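Local atomic coordinates of aminoglycoside N(6')acetyltransferase (Legionella pneumophila subsp. pneumophila, PDB entry 3F5B), a protein that probably transfers an acyl group, as expected of the GNAT superfamily, and may acetylate the 6'-amino group of aminoglycosides. Residues A[118-123]-A[168-173]; A[25-30]-A[73-78]; A[114-119]-A[148-153]; A[30-35]-A[39-44]. All blocks are in the same frame, centred on the assembly; numbering follows the deposited sequence. Where two conformers were deposited one is given.

Interaction 1 (A[118-123]-A[168-173]); sequences EFILSQ and MKLCIE
Ile120 meets two residues of 168-173 with two different branches, and every contact between them is apolar. Its CG2 methyl lies 3.5 Å from Ile172 CD1 and also touches the shaft of that side chain, with Ile120 CG2 3.8 Å from Ile172 CG1. The longer branch turns to the strand: Ile120 CD1 reaches Leu170 CD2 at 3.6 Å, a contact that holds for one of the two modelled conformers of Leu170 and is less certain for it. The split follows from the torsion of Ile120, whose CG2 stands anti to the backbone N while CG1 lies beside it (chi1 -66°), so the branches part toward separate partners. All three side chains are buried, and both pairs meet at a slant.

Near the end of helix 109-123, Glu118 O takes two bonds from one residue. Ser122 OG turns back to Glu118 O at 2.7 Å, while Ser122 N reaches the same oxygen at 2.9 Å from the opposite face of the carbonyl plane.

The example illustrates how a GNAT helix is seated across a sheet. Helix 109-123 belongs to the beta-alpha-beta crossover joining strand 94-101 to its parallel neighbour 129-132, and here it rests on strand 164-171 where Cys171, at the N-cap position, leads into helix 172-178. Leu175 of that helix covers Ile120 as well, and Val130 of strand 129-132 packs against Ile172.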
loop_
_atom_site.group_PDB
_atom_site.type_symbol
_atom_site.label_atom_id
_atom_site.label_comp_id
_atom_site.label_asym_id
_atom_site.label_seq_id
_atom_site.Cartn_x
_atom_site.Cartn_y
_atom_site.Cartn_z
ATOM N N GLU A 118 0.506 6.443 -9.075
ATOM C CA GLU A 118 1.932 6.623 -9.404
ATOM C C GLU A 118 2.816 5.513 -8.838
ATOM O O GLU A 118 3.798 5.105 -9.457
ATOM C CB GLU A 118 2.412 7.991 -8.926
ATOM C CG GLU A 118 1.810 9.164 -9.736
ATOM C CD GLU A 118 2.428 10.501 -9.330
ATOM O OE1 GLU A 118 3.294 10.468 -8.440
ATOM O OE2 GLU A 118 2.055 11.575 -9.880
ATOM N N PHE A 119 2.496 5.021 -7.651
ATOM C CA PHE A 119 3.276 3.911 -7.081
ATOM C C PHE A 119 3.169 2.645 -7.935
ATOM O O PHE A 119 4.192 2.018 -8.290
ATOM C CB PHE A 119 2.838 3.650 -5.657
ATOM C CG PHE A 119 3.542 2.490 -4.990
ATOM C CD1 PHE A 119 4.910 2.546 -4.691
ATOM C CD2 PHE A 119 2.828 1.350 -4.647
ATOM C CE1 PHE A 119 5.558 1.462 -4.059
ATOM C CE2 PHE A 119 3.471 0.254 -4.008
ATOM C CZ PHE A 119 4.828 0.318 -3.716
ATOM N N ILE A 120 1.932 2.279 -8.279
ATOM C CA ILE A 120 1.706 1.089 -9.103
ATOM C C ILE A 120 2.389 1.206 -10.458
ATOM O O ILE A 120 3.058 0.260 -10.883
ATOM C CB ILE A 120 0.196 0.788 -9.307
ATOM C CG1 ILE A 120 -0.409 0.416 -7.961
ATOM C CG2 ILE A 120 0.008 -0.381 -10.334
ATOM C CD1 ILE A 120 -1.940 0.540 -7.899
ATOM N N LEU A 121 2.223 2.348 -11.139
ATOM C CA LEU A 121 2.867 2.549 -12.414
ATOM C C LEU A 121 4.389 2.674 -12.372
ATOM O O LEU A 121 5.061 2.283 -13.333
ATOM C CB LEU A 121 2.245 3.730 -13.200
ATOM C CG LEU A 121 0.733 3.614 -13.432
ATOM C CD1 LEU A 121 0.176 4.889 -13.997
ATOM C CD2 LEU A 121 0.391 2.408 -14.354
ATOM N N SER A 122 4.925 3.229 -11.291
ATOM C CA SER A 122 6.378 3.401 -11.134
ATOM C C SER A 122 7.106 2.112 -10.719
ATOM O O SER A 122 8.262 1.916 -11.090
ATOM C CB SER A 122 6.688 4.461 -10.043
ATOM O OG SER A 122 6.214 5.745 -10.450
ATOM N N GLN A 123 6.436 1.275 -9.923
ATOM C CA GLN A 123 7.076 0.088 -9.311
ATOM C C GLN A 123 6.472 -1.262 -9.748
ATOM O O GLN A 123 7.072 -2.327 -9.549
ATOM C CB GLN A 123 7.068 0.206 -7.772
ATOM C CG GLN A 123 7.820 1.450 -7.190
ATOM C CD GLN A 123 9.283 1.511 -7.591
ATOM O OE1 GLN A 123 9.891 0.498 -7.921
ATOM N NE2 GLN A 123 9.837 2.708 -7.625
HETATM N N MSE A 168 -9.994 -6.343 -2.030
HETATM C CA MSE A 168 -10.240 -5.429 -3.156
HETATM C C MSE A 168 -9.161 -5.634 -4.197
HETATM O O MSE A 168 -8.029 -5.945 -3.847
HETATM C CB MSE A 168 -10.254 -3.972 -2.683
HETATM C CG MSE A 168 -11.277 -3.723 -1.570
HETATM SE SE MSE A 168 -11.428 -1.906 -0.950
HETATM C CE MSE A 168 -12.228 -1.154 -2.512
ATOM N N LYS A 169 -9.510 -5.453 -5.466
ATOM C CA LYS A 169 -8.621 -5.815 -6.555
ATOM C C LYS A 169 -8.599 -4.700 -7.601
ATOM O O LYS A 169 -9.653 -4.082 -7.896
ATOM C CB LYS A 169 -9.083 -7.152 -7.168
ATOM C CG LYS A 169 -8.363 -7.586 -8.444
ATOM C CD LYS A 169 -9.047 -8.791 -9.131
ATOM C CE LYS A 169 -10.174 -8.349 -10.049
ATOM N NZ LYS A 169 -11.026 -9.469 -10.660
ATOM N N LEU A 170 -7.402 -4.430 -8.126
ATOM C CA LEU A 170 -7.220 -3.458 -9.209
ATOM C C LEU A 170 -6.496 -4.094 -10.389
ATOM O O LEU A 170 -5.483 -4.761 -10.202
ATOM C CB LEU A 170 -6.448 -2.233 -8.707
ATOM C CG LEU A 170 -6.062 -1.132 -9.703
ATOM C CD1 LEU A 170 -7.283 -0.566 -10.396
ATOM C CD2 LEU A 170 -5.316 -0.036 -8.974
ATOM N N CYS A 171 -7.021 -3.868 -11.591
ATOM C CA CYS A 171 -6.381 -4.346 -12.811
ATOM C C CYS A 171 -5.408 -3.302 -13.366
ATOM O O CYS A 171 -5.825 -2.240 -13.830
ATOM C CB CYS A 171 -7.430 -4.729 -13.851
ATOM S SG CYS A 171 -6.746 -5.050 -15.470
ATOM N N ILE A 172 -4.118 -3.621 -13.324
ATOM C CA ILE A 172 -3.084 -2.673 -13.760
ATOM C C ILE A 172 -3.277 -2.243 -15.222
ATOM O O ILE A 172 -3.101 -1.071 -15.553
ATOM C CB ILE A 172 -1.667 -3.207 -13.431
ATOM C CG1 ILE A 172 -1.566 -3.421 -11.900
ATOM C CG2 ILE A 172 -0.542 -2.323 -14.011
ATOM C CD1 ILE A 172 -0.169 -3.739 -11.364
ATOM N N GLU A 173 -3.703 -3.167 -16.081
ATOM C CA GLU A 173 -3.880 -2.826 -17.489
ATOM C C GLU A 173 -5.090 -1.917 -17.736
ATOM O O GLU A 173 -5.030 -1.042 -18.594
ATOM C CB GLU A 173 -3.874 -4.071 -18.376
ATOM C CG GLU A 173 -2.480 -4.750 -18.509
ATOM C CD GLU A 173 -1.359 -3.856 -19.106
ATOM O OE1 GLU A 173 -1.557 -3.220 -20.165
ATOM O OE2 GLU A 173 -0.250 -3.811 -18.520
#

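Interaction 2 (A[25-30]-A[73-78]); sequences HELVLG and EIPFAY
Tyr78 OH is hydrogen-bonded to His66 ND1, a link that ties down the far end of the ring on which Val28 rests. Across the contact itself the forces are apolar. Val28 CG1 sits over the middle of one face of the Tyr78 ring, 3.6 Å from the ring centroid and only 6° off its normal, a clear CH-pi contact. Because the methyl is so well centred, its distances to the six ring carbons hardly differ: Val28 CG1 is 3.7 Å from Tyr78 CG and 4.0 Å from Tyr78 CZ. Val28 brings this methyl down by holding CG1 anti to its backbone N (chi1 169°), and the two side chains cross at nearly a right angle.

Helix 25-31 lies here on one face of the central GNAT sheet, along strand 74-84. Pro75 and Tyr78 turn to the helix, whereas Phe76 and Ala77 between them turn to the other face, toward helix 109-123. The backbones of Phe76 and Ala77 both pair with Ala69, consistent with a classic beta bulge that shifts the sidedness of the strand.

One residue earlier in the helix, Leu27 CD2 approaches the pyrrolidine ring of Pro75 obliquely, at 3.6 Å from Pro75 CG and 3.9 Å from Pro75 CB. Ile68 of the neighbouring strand 65-71 touches both Leu27 and Pro75, while Leu53 of helix 43-57 packs against Tyr78.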
loop_
_atom_site.group_PDB
_atom_site.type_symbol
_atom_site.label_atom_id
_atom_site.label_comp_id
_atom_site.label_asym_id
_atom_site.label_seq_id
_atom_site.Cartn_x
_atom_site.Cartn_y
_atom_site.Cartn_z
ATOM N N HIS A 25 14.499 4.546 9.263
ATOM C CA HIS A 25 13.868 3.634 10.203
ATOM C C HIS A 25 13.085 4.357 11.327
ATOM O O HIS A 25 11.883 4.100 11.533
ATOM C CB HIS A 25 14.917 2.700 10.832
ATOM C CG HIS A 25 14.334 1.446 11.422
ATOM N ND1 HIS A 25 15.115 0.434 11.938
ATOM C CD2 HIS A 25 13.047 1.042 11.577
ATOM C CE1 HIS A 25 14.339 -0.540 12.381
ATOM N NE2 HIS A 25 13.078 -0.196 12.173
ATOM N N GLU A 26 13.768 5.256 12.041
ATOM C CA GLU A 26 13.144 5.959 13.143
ATOM C C GLU A 26 11.996 6.853 12.678
ATOM O O GLU A 26 10.963 6.913 13.344
ATOM C CB GLU A 26 14.187 6.705 13.990
ATOM C CG GLU A 26 15.226 5.717 14.549
ATOM C CD GLU A 26 16.019 6.239 15.703
ATOM O OE1 GLU A 26 16.204 7.489 15.828
ATOM O OE2 GLU A 26 16.472 5.384 16.486
ATOM N N LEU A 27 12.156 7.495 11.514
ATOM C CA LEU A 27 11.055 8.271 10.901
ATOM C C LEU A 27 9.762 7.469 10.776
ATOM O O LEU A 27 8.673 7.925 11.192
ATOM C CB LEU A 27 11.464 8.842 9.530
ATOM C CG LEU A 27 10.365 9.494 8.666
ATOM C CD1 LEU A 27 9.853 10.770 9.279
ATOM C CD2 LEU A 27 10.846 9.756 7.237
ATOM N N VAL A 28 9.876 6.279 10.176
ATOM C CA VAL A 28 8.715 5.437 9.939
ATOM C C VAL A 28 8.201 4.863 11.264
ATOM O O VAL A 28 6.987 4.792 11.491
ATOM C CB VAL A 28 9.025 4.321 8.916
ATOM C CG1 VAL A 28 7.906 3.284 8.860
ATOM C CG2 VAL A 28 9.265 4.951 7.522
ATOM N N LEU A 29 9.111 4.469 12.154
ATOM C CA LEU A 29 8.671 4.034 13.487
ATOM C C LEU A 29 7.793 5.088 14.226
ATOM O O LEU A 29 6.757 4.748 14.837
ATOM C CB LEU A 29 9.862 3.569 14.336
ATOM C CG LEU A 29 10.377 2.146 14.037
ATOM C CD1 LEU A 29 11.678 1.926 14.802
ATOM C CD2 LEU A 29 9.360 1.058 14.407
ATOM N N GLY A 30 8.182 6.355 14.147
ATOM C CA GLY A 30 7.388 7.421 14.751
ATOM C C GLY A 30 6.035 7.481 14.056
ATOM O O GLY A 30 4.984 7.525 14.714
ATOM N N GLU A 73 11.691 16.588 -1.702
ATOM C CA GLU A 73 12.466 16.227 -0.520
ATOM C C GLU A 73 11.636 15.727 0.675
ATOM O O GLU A 73 12.202 15.327 1.662
ATOM C CB GLU A 73 13.394 17.385 -0.072
ATOM C CG GLU A 73 13.164 18.759 -0.769
ATOM C CD GLU A 73 11.859 19.481 -0.369
ATOM O OE1 GLU A 73 10.876 19.358 -1.134
ATOM O OE2 GLU A 73 11.825 20.193 0.684
ATOM N N ILE A 74 10.313 15.743 0.575
ATOM C CA ILE A 74 9.467 15.475 1.727
ATOM C C ILE A 74 8.924 14.024 1.755
ATOM O O ILE A 74 8.066 13.680 0.962
ATOM C CB ILE A 74 8.298 16.526 1.775
ATOM C CG1 ILE A 74 8.850 17.968 1.891
ATOM C CG2 ILE A 74 7.247 16.210 2.838
ATOM C CD1 ILE A 74 9.690 18.242 3.132
ATOM N N PRO A 75 9.413 13.182 2.690
ATOM C CA PRO A 75 8.798 11.854 2.856
ATOM C C PRO A 75 7.433 11.977 3.543
ATOM O O PRO A 75 7.270 12.805 4.437
ATOM C CB PRO A 75 9.817 11.109 3.737
ATOM C CG PRO A 75 10.416 12.259 4.644
ATOM C CD PRO A 75 10.440 13.481 3.716
ATOM N N PHE A 76 6.444 11.198 3.124
ATOM C CA PHE A 76 5.085 11.420 3.625
ATOM C C PHE A 76 4.243 10.152 3.756
ATOM O O PHE A 76 3.175 10.205 4.368
ATOM C CB PHE A 76 4.336 12.479 2.775
ATOM C CG PHE A 76 3.900 11.975 1.407
ATOM C CD1 PHE A 76 2.665 11.383 1.236
ATOM C CD2 PHE A 76 4.742 12.088 0.304
ATOM C CE1 PHE A 76 2.242 10.887 -0.027
ATOM C CE2 PHE A 76 4.349 11.609 -0.965
ATOM C CZ PHE A 76 3.108 10.990 -1.127
ATOM N N ALA A 77 4.684 9.028 3.163
ATOM C CA ALA A 77 3.910 7.790 3.259
ATOM C C ALA A 77 4.805 6.577 3.369
ATOM O O ALA A 77 5.974 6.608 2.962
ATOM C CB ALA A 77 2.960 7.629 2.017
ATOM N N TYR A 78 4.218 5.495 3.864
ATOM C CA TYR A 78 4.913 4.232 4.068
ATOM C C TYR A 78 4.034 3.146 3.434
ATOM O O TYR A 78 2.822 3.103 3.666
ATOM C CB TYR A 78 5.098 4.006 5.561
ATOM C CG TYR A 78 5.529 2.617 6.042
ATOM C CD1 TYR A 78 6.653 1.983 5.517
ATOM C CD2 TYR A 78 4.842 1.981 7.095
ATOM C CE1 TYR A 78 7.060 0.695 5.990
ATOM C CE2 TYR A 78 5.255 0.710 7.590
ATOM C CZ TYR A 78 6.355 0.084 7.026
ATOM O OH TYR A 78 6.755 -1.154 7.488
#

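Interaction 3 (A[114-119]-A[148-153]); sequences QMIHEF and AGFEII
The backbones of His117 and Ala148 draw to 7.2 Å between their CA atoms just where helix 139-148 ends in a Schellman motif, Gly149 taking the positive phi that breaks it off. Across this gap His117 NE2 donates to Ala148 O at 2.7 Å, a nearly straight bond of 168° at the hydrogen. The acceptor lies in the imidazole plane, and the donor in turn lies in the carbonyl plane, on a lone pair, with a C=O...N angle of 118°. His117 reaches it with CG beside its backbone N and anti to the carbonyl carbon (chi1 -69°), a torsion that swings the ring along the helix surface.

Beside this bond the Ala148 methyl faces both His117 and Ile116, Ala148 CB being 3.7 Å from His117 NE2 and 4.2 Å from Ile116 CG2. The same Ile116 CG2 also lies at the edge of the Phe150 ring, in its plane, 4.0 Å from Phe150 CE2. Phe150 further packs on Met168 and Leu170 of strand 164-171, so helix 109-123 and the entry to strand 151-158 share one apolar layer.

The directed bond fixes the rotation of the imidazole and shows that NE2 carries a hydrogen, with no bearing on the charge of the ring. It also supplies a side-chain donor to a carbonyl at a helix C terminus, where the next-turn amide is no longer available; the negative end of the helix dipole would probably strengthen the interaction.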
loop_
_atom_site.group_PDB
_atom_site.type_symbol
_atom_site.label_atom_id
_atom_site.label_comp_id
_atom_site.label_asym_id
_atom_site.label_seq_id
_atom_site.Cartn_x
_atom_site.Cartn_y
_atom_site.Cartn_z
ATOM N N GLN A 114 -3.781 9.666 -6.450
ATOM C CA GLN A 114 -2.676 9.934 -7.337
ATOM C C GLN A 114 -1.455 9.151 -6.852
ATOM O O GLN A 114 -0.729 8.582 -7.640
ATOM C CB GLN A 114 -2.361 11.427 -7.384
ATOM C CG GLN A 114 -1.212 11.768 -8.359
ATOM C CD GLN A 114 -0.927 13.255 -8.434
ATOM O OE1 GLN A 114 -1.758 14.068 -8.029
ATOM N NE2 GLN A 114 0.251 13.623 -8.961
HETATM N N MSE A 115 -1.213 9.154 -5.558
HETATM C CA MSE A 115 -0.037 8.424 -5.038
HETATM C C MSE A 115 -0.137 6.927 -5.322
HETATM O O MSE A 115 0.863 6.288 -5.730
HETATM C CB MSE A 115 0.162 8.663 -3.545
HETATM C CG MSE A 115 1.536 8.160 -3.027
HETATM SE SE MSE A 115 1.357 7.471 -1.209
HETATM C CE MSE A 115 0.190 6.015 -1.632
ATOM N N ILE A 116 -1.330 6.369 -5.084
ATOM C CA ILE A 116 -1.561 4.961 -5.376
ATOM C C ILE A 116 -1.243 4.675 -6.847
ATOM O O ILE A 116 -0.468 3.752 -7.153
ATOM C CB ILE A 116 -3.031 4.528 -5.036
ATOM C CG1 ILE A 116 -3.254 4.502 -3.512
ATOM C CG2 ILE A 116 -3.370 3.192 -5.731
ATOM C CD1 ILE A 116 -4.714 4.451 -3.080
ATOM N N HIS A 117 -1.818 5.468 -7.752
ATOM C CA HIS A 117 -1.598 5.249 -9.181
ATOM C C HIS A 117 -0.138 5.405 -9.583
ATOM O O HIS A 117 0.406 4.570 -10.329
ATOM C CB HIS A 117 -2.464 6.143 -10.049
ATOM C CG HIS A 117 -3.924 5.810 -9.981
ATOM N ND1 HIS A 117 -4.885 6.609 -10.550
ATOM C CD2 HIS A 117 -4.583 4.789 -9.382
ATOM C CE1 HIS A 117 -6.079 6.087 -10.323
ATOM N NE2 HIS A 117 -5.922 4.974 -9.628
ATOM N N GLU A 118 0.506 6.443 -9.075
ATOM C CA GLU A 118 1.932 6.623 -9.404
ATOM C C GLU A 118 2.816 5.513 -8.838
ATOM O O GLU A 118 3.798 5.105 -9.457
ATOM C CB GLU A 118 2.412 7.991 -8.926
ATOM C CG GLU A 118 1.810 9.164 -9.736
ATOM C CD GLU A 118 2.428 10.501 -9.330
ATOM O OE1 GLU A 118 3.294 10.468 -8.440
ATOM O OE2 GLU A 118 2.055 11.575 -9.880
ATOM N N PHE A 119 2.496 5.021 -7.651
ATOM C CA PHE A 119 3.276 3.911 -7.081
ATOM C C PHE A 119 3.169 2.645 -7.935
ATOM O O PHE A 119 4.192 2.018 -8.290
ATOM C CB PHE A 119 2.838 3.650 -5.657
ATOM C CG PHE A 119 3.542 2.490 -4.990
ATOM C CD1 PHE A 119 4.910 2.546 -4.691
ATOM C CD2 PHE A 119 2.828 1.350 -4.647
ATOM C CE1 PHE A 119 5.558 1.462 -4.059
ATOM C CE2 PHE A 119 3.471 0.254 -4.008
ATOM C CZ PHE A 119 4.828 0.318 -3.716
ATOM N N ALA A 148 -9.688 5.023 -6.574
ATOM C CA ALA A 148 -8.488 4.628 -7.295
ATOM C C ALA A 148 -8.775 3.530 -8.305
ATOM O O ALA A 148 -7.937 3.237 -9.154
ATOM C CB ALA A 148 -7.372 4.196 -6.306
ATOM N N GLY A 149 -9.971 2.956 -8.258
ATOM C CA GLY A 149 -10.317 1.904 -9.216
ATOM C C GLY A 149 -10.327 0.495 -8.657
ATOM O O GLY A 149 -10.588 -0.454 -9.403
ATOM N N PHE A 150 -10.040 0.341 -7.358
ATOM C CA PHE A 150 -10.143 -0.984 -6.716
ATOM C C PHE A 150 -11.603 -1.421 -6.597
ATOM O O PHE A 150 -12.478 -0.615 -6.280
ATOM C CB PHE A 150 -9.521 -0.991 -5.314
ATOM C CG PHE A 150 -8.006 -1.044 -5.302
ATOM C CD1 PHE A 150 -7.339 -2.265 -5.229
ATOM C CD2 PHE A 150 -7.259 0.138 -5.316
ATOM C CE1 PHE A 150 -5.959 -2.342 -5.198
ATOM C CE2 PHE A 150 -5.853 0.102 -5.288
ATOM C CZ PHE A 150 -5.190 -1.149 -5.225
ATOM N N GLU A 151 -11.863 -2.703 -6.822
ATOM C CA GLU A 151 -13.213 -3.235 -6.682
ATOM C C GLU A 151 -13.274 -4.300 -5.582
ATOM O O GLU A 151 -12.364 -5.108 -5.466
ATOM C CB GLU A 151 -13.684 -3.826 -8.021
ATOM C CG GLU A 151 -14.060 -2.748 -9.041
ATOM C CD GLU A 151 -14.644 -3.318 -10.329
ATOM O OE1 GLU A 151 -14.216 -4.421 -10.769
ATOM O OE2 GLU A 151 -15.532 -2.652 -10.909
ATOM N N ILE A 152 -14.328 -4.273 -4.768
ATOM C CA ILE A 152 -14.524 -5.269 -3.697
ATOM C C ILE A 152 -14.776 -6.620 -4.325
ATOM O O ILE A 152 -15.695 -6.783 -5.138
ATOM C CB ILE A 152 -15.674 -4.874 -2.752
ATOM C CG1 ILE A 152 -15.349 -3.561 -2.023
ATOM C CG2 ILE A 152 -15.976 -5.990 -1.729
ATOM C CD1 ILE A 152 -16.610 -2.875 -1.382
ATOM N N ILE A 153 -13.932 -7.592 -4.016
ATOM C CA ILE A 153 -14.175 -8.912 -4.589
ATOM C C ILE A 153 -14.575 -9.951 -3.539
ATOM O O ILE A 153 -14.912 -11.087 -3.878
ATOM C CB ILE A 153 -12.987 -9.428 -5.441
ATOM C CG1 ILE A 153 -11.697 -9.453 -4.633
ATOM C CG2 ILE A 153 -12.820 -8.569 -6.729
ATOM C CD1 ILE A 153 -10.648 -10.448 -5.147
#

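Interaction 4 (A[30-35]-A[39-44]); sequences GWIHQP and EWLHGD. With FMT (formic acid), chain E.
Ile32 and Leu41 form the packed side of this contact, in the connection that runs from helix 25-31 through the short helix 35-38 to helix 43-57 of the GNAT fold. Leu41 CD2 comes within 4.0 Å of Ile32 CB, the nearest atom of the isoleucine side chain to that methyl. Leu46 of helix 43-57 touches both residues, and Asn38 ND2 is hydrogen-bonded to both Ile32 O and Leu41 O, strapping the bend together.

The other side is more open. Pro35 and Glu39 are exposed, joined by the backbone bond from Glu39 N to Pro35 O, 2.9 Å long and well bent at the hydrogen (133°). Glu39 CG lies over the rim of one face of Trp40. Where helix 43-57 begins, a formic acid molecule, probably from the crystallisation liquor, accepts from the backbone: Asp44 N points at its O1, 2.8 Å away, in an almost straight bond of 175°.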
loop_
_atom_site.group_PDB
_atom_site.type_symbol
_atom_site.label_atom_id
_atom_site.label_comp_id
_atom_site.label_asym_id
_atom_site.label_seq_id
_atom_site.Cartn_x
_atom_site.Cartn_y
_atom_site.Cartn_z
ATOM N N GLY A 30 8.182 6.355 14.147
ATOM C CA GLY A 30 7.388 7.421 14.751
ATOM C C GLY A 30 6.035 7.481 14.056
ATOM O O GLY A 30 4.984 7.525 14.714
ATOM N N TRP A 31 6.075 7.454 12.727
ATOM C CA TRP A 31 4.880 7.535 11.893
ATOM C C TRP A 31 3.802 6.538 12.323
ATOM O O TRP A 31 2.645 6.891 12.464
ATOM C CB TRP A 31 5.227 7.247 10.437
ATOM C CG TRP A 31 5.722 8.432 9.645
ATOM C CD1 TRP A 31 5.785 9.749 10.052
ATOM C CD2 TRP A 31 6.180 8.407 8.301
ATOM N NE1 TRP A 31 6.262 10.530 9.034
ATOM C CE2 TRP A 31 6.491 9.733 7.938
ATOM C CE3 TRP A 31 6.322 7.389 7.345
ATOM C CZ2 TRP A 31 6.999 10.067 6.664
ATOM C CZ3 TRP A 31 6.809 7.716 6.085
ATOM C CH2 TRP A 31 7.149 9.055 5.756
ATOM N N ILE A 32 4.196 5.297 12.561
ATOM C CA ILE A 32 3.202 4.257 12.781
ATOM C C ILE A 32 2.810 4.130 14.239
ATOM O O ILE A 32 2.114 3.175 14.623
ATOM C CB ILE A 32 3.667 2.900 12.214
ATOM C CG1 ILE A 32 4.911 2.380 12.981
ATOM C CG2 ILE A 32 3.937 3.043 10.701
ATOM C CD1 ILE A 32 5.461 1.064 12.481
ATOM N N HIS A 33 3.265 5.083 15.047
ATOM C CA HIS A 33 2.760 5.259 16.403
ATOM C C HIS A 33 1.904 6.528 16.581
ATOM O O HIS A 33 1.564 6.919 17.711
ATOM C CB HIS A 33 3.920 5.182 17.407
ATOM C CG HIS A 33 4.503 3.805 17.527
ATOM N ND1 HIS A 33 5.518 3.345 16.711
ATOM C CD2 HIS A 33 4.185 2.774 18.349
ATOM C CE1 HIS A 33 5.802 2.095 17.030
ATOM N NE2 HIS A 33 5.013 1.726 18.025
ATOM N N GLN A 34 1.535 7.173 15.475
ATOM C CA GLN A 34 0.632 8.320 15.551
ATOM C C GLN A 34 -0.815 7.836 15.736
ATOM O O GLN A 34 -1.216 6.820 15.137
ATOM C CB GLN A 34 0.725 9.188 14.298
ATOM C CG GLN A 34 2.130 9.665 13.927
ATOM C CD GLN A 34 2.114 10.405 12.596
ATOM O OE1 GLN A 34 1.938 11.608 12.574
ATOM N NE2 GLN A 34 2.253 9.679 11.482
ATOM N N PRO A 35 -1.617 8.570 16.549
ATOM C CA PRO A 35 -2.997 8.133 16.780
ATOM C C PRO A 35 -3.774 7.904 15.481
ATOM O O PRO A 35 -4.491 6.899 15.376
ATOM C CB PRO A 35 -3.613 9.255 17.649
ATOM C CG PRO A 35 -2.449 9.922 18.321
ATOM C CD PRO A 35 -1.271 9.787 17.319
ATOM N N GLU A 39 -5.368 4.167 14.781
ATOM C CA GLU A 39 -6.773 3.852 14.622
ATOM C C GLU A 39 -6.970 2.549 13.863
ATOM O O GLU A 39 -7.924 1.820 14.117
ATOM C CB GLU A 39 -7.542 4.973 13.936
ATOM C CG GLU A 39 -9.066 4.711 14.031
ATOM C CD GLU A 39 -9.908 5.863 13.557
ATOM O OE1 GLU A 39 -9.349 6.831 12.982
ATOM O OE2 GLU A 39 -11.149 5.776 13.751
ATOM N N TRP A 40 -6.050 2.242 12.953
ATOM C CA TRP A 40 -6.236 1.139 12.013
ATOM C C TRP A 40 -5.081 0.139 12.114
ATOM O O TRP A 40 -5.234 -1.052 11.778
ATOM C CB TRP A 40 -6.345 1.708 10.580
ATOM C CG TRP A 40 -7.451 2.741 10.499
ATOM C CD1 TRP A 40 -7.331 4.075 10.225
ATOM C CD2 TRP A 40 -8.846 2.501 10.731
ATOM N NE1 TRP A 40 -8.575 4.681 10.267
ATOM C CE2 TRP A 40 -9.519 3.736 10.574
ATOM C CE3 TRP A 40 -9.595 1.365 11.067
ATOM C CZ2 TRP A 40 -10.901 3.856 10.726
ATOM C CZ3 TRP A 40 -10.967 1.486 11.208
ATOM C CH2 TRP A 40 -11.604 2.727 11.052
ATOM N N LEU A 41 -3.933 0.622 12.581
ATOM C CA LEU A 41 -2.768 -0.247 12.761
ATOM C C LEU A 41 -2.379 -0.346 14.221
ATOM O O LEU A 41 -1.924 0.622 14.840
ATOM C CB LEU A 41 -1.574 0.207 11.887
ATOM C CG LEU A 41 -0.280 -0.624 11.997
ATOM C CD1 LEU A 41 -0.460 -1.964 11.270
ATOM C CD2 LEU A 41 0.923 0.116 11.378
ATOM N N HIS A 42 -2.545 -1.532 14.789
ATOM C CA HIS A 42 -2.447 -1.697 16.256
ATOM C C HIS A 42 -2.325 -3.169 16.550
ATOM O O HIS A 42 -2.491 -3.992 15.650
ATOM C CB HIS A 42 -3.727 -1.186 16.938
ATOM C CG HIS A 42 -4.973 -1.727 16.313
ATOM N ND1 HIS A 42 -5.818 -0.958 15.539
ATOM C CD2 HIS A 42 -5.477 -2.984 16.286
ATOM C CE1 HIS A 42 -6.799 -1.715 15.076
ATOM N NE2 HIS A 42 -6.614 -2.947 15.518
ATOM N N GLY A 43 -2.065 -3.507 17.805
ATOM C CA GLY A 43 -2.041 -4.898 18.220
ATOM C C GLY A 43 -1.071 -5.714 17.389
ATOM O O GLY A 43 0.056 -5.276 17.109
ATOM N N ASP A 44 -1.522 -6.902 17.009
ATOM C CA ASP A 44 -0.731 -7.853 16.243
ATOM C C ASP A 44 -0.278 -7.287 14.880
ATOM O O ASP A 44 0.860 -7.535 14.456
ATOM C CB ASP A 44 -1.536 -9.141 16.037
ATOM C CG ASP A 44 -1.614 -9.995 17.302
ATOM O OD1 ASP A 44 -0.955 -9.660 18.313
ATOM O OD2 ASP A 44 -2.329 -11.026 17.275
HETATM C C FMT E . -5.050 -6.702 17.243
HETATM O O1 FMT E . -4.177 -7.500 17.627
HETATM O O2 FMT E . -5.314 -5.595 17.759
#

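From the N terminus, interaction 2 opens on helix 25-31 and closes on strand 74-84. Interaction 4 begins at the shared Gly30 and closes by 39-44, nested wholly inside that loop; Trp31 packs against the backbone of 75-77. Later in the chain, interactions 3 and 1 both start from helix 109-123, sharing Glu118 and Phe119, and their loops overlap, closing in turn at 148-153 and 168-173. Those closing segments are joined directly, Glu151 N lying 2.8 Å from Lys169 O in a probable hydrogen bond between neighbouring strands. The two groups lie on opposite sides of the chain's centre, yet the selenium of Met115 bridges them, packing on Phe76 and Ala77.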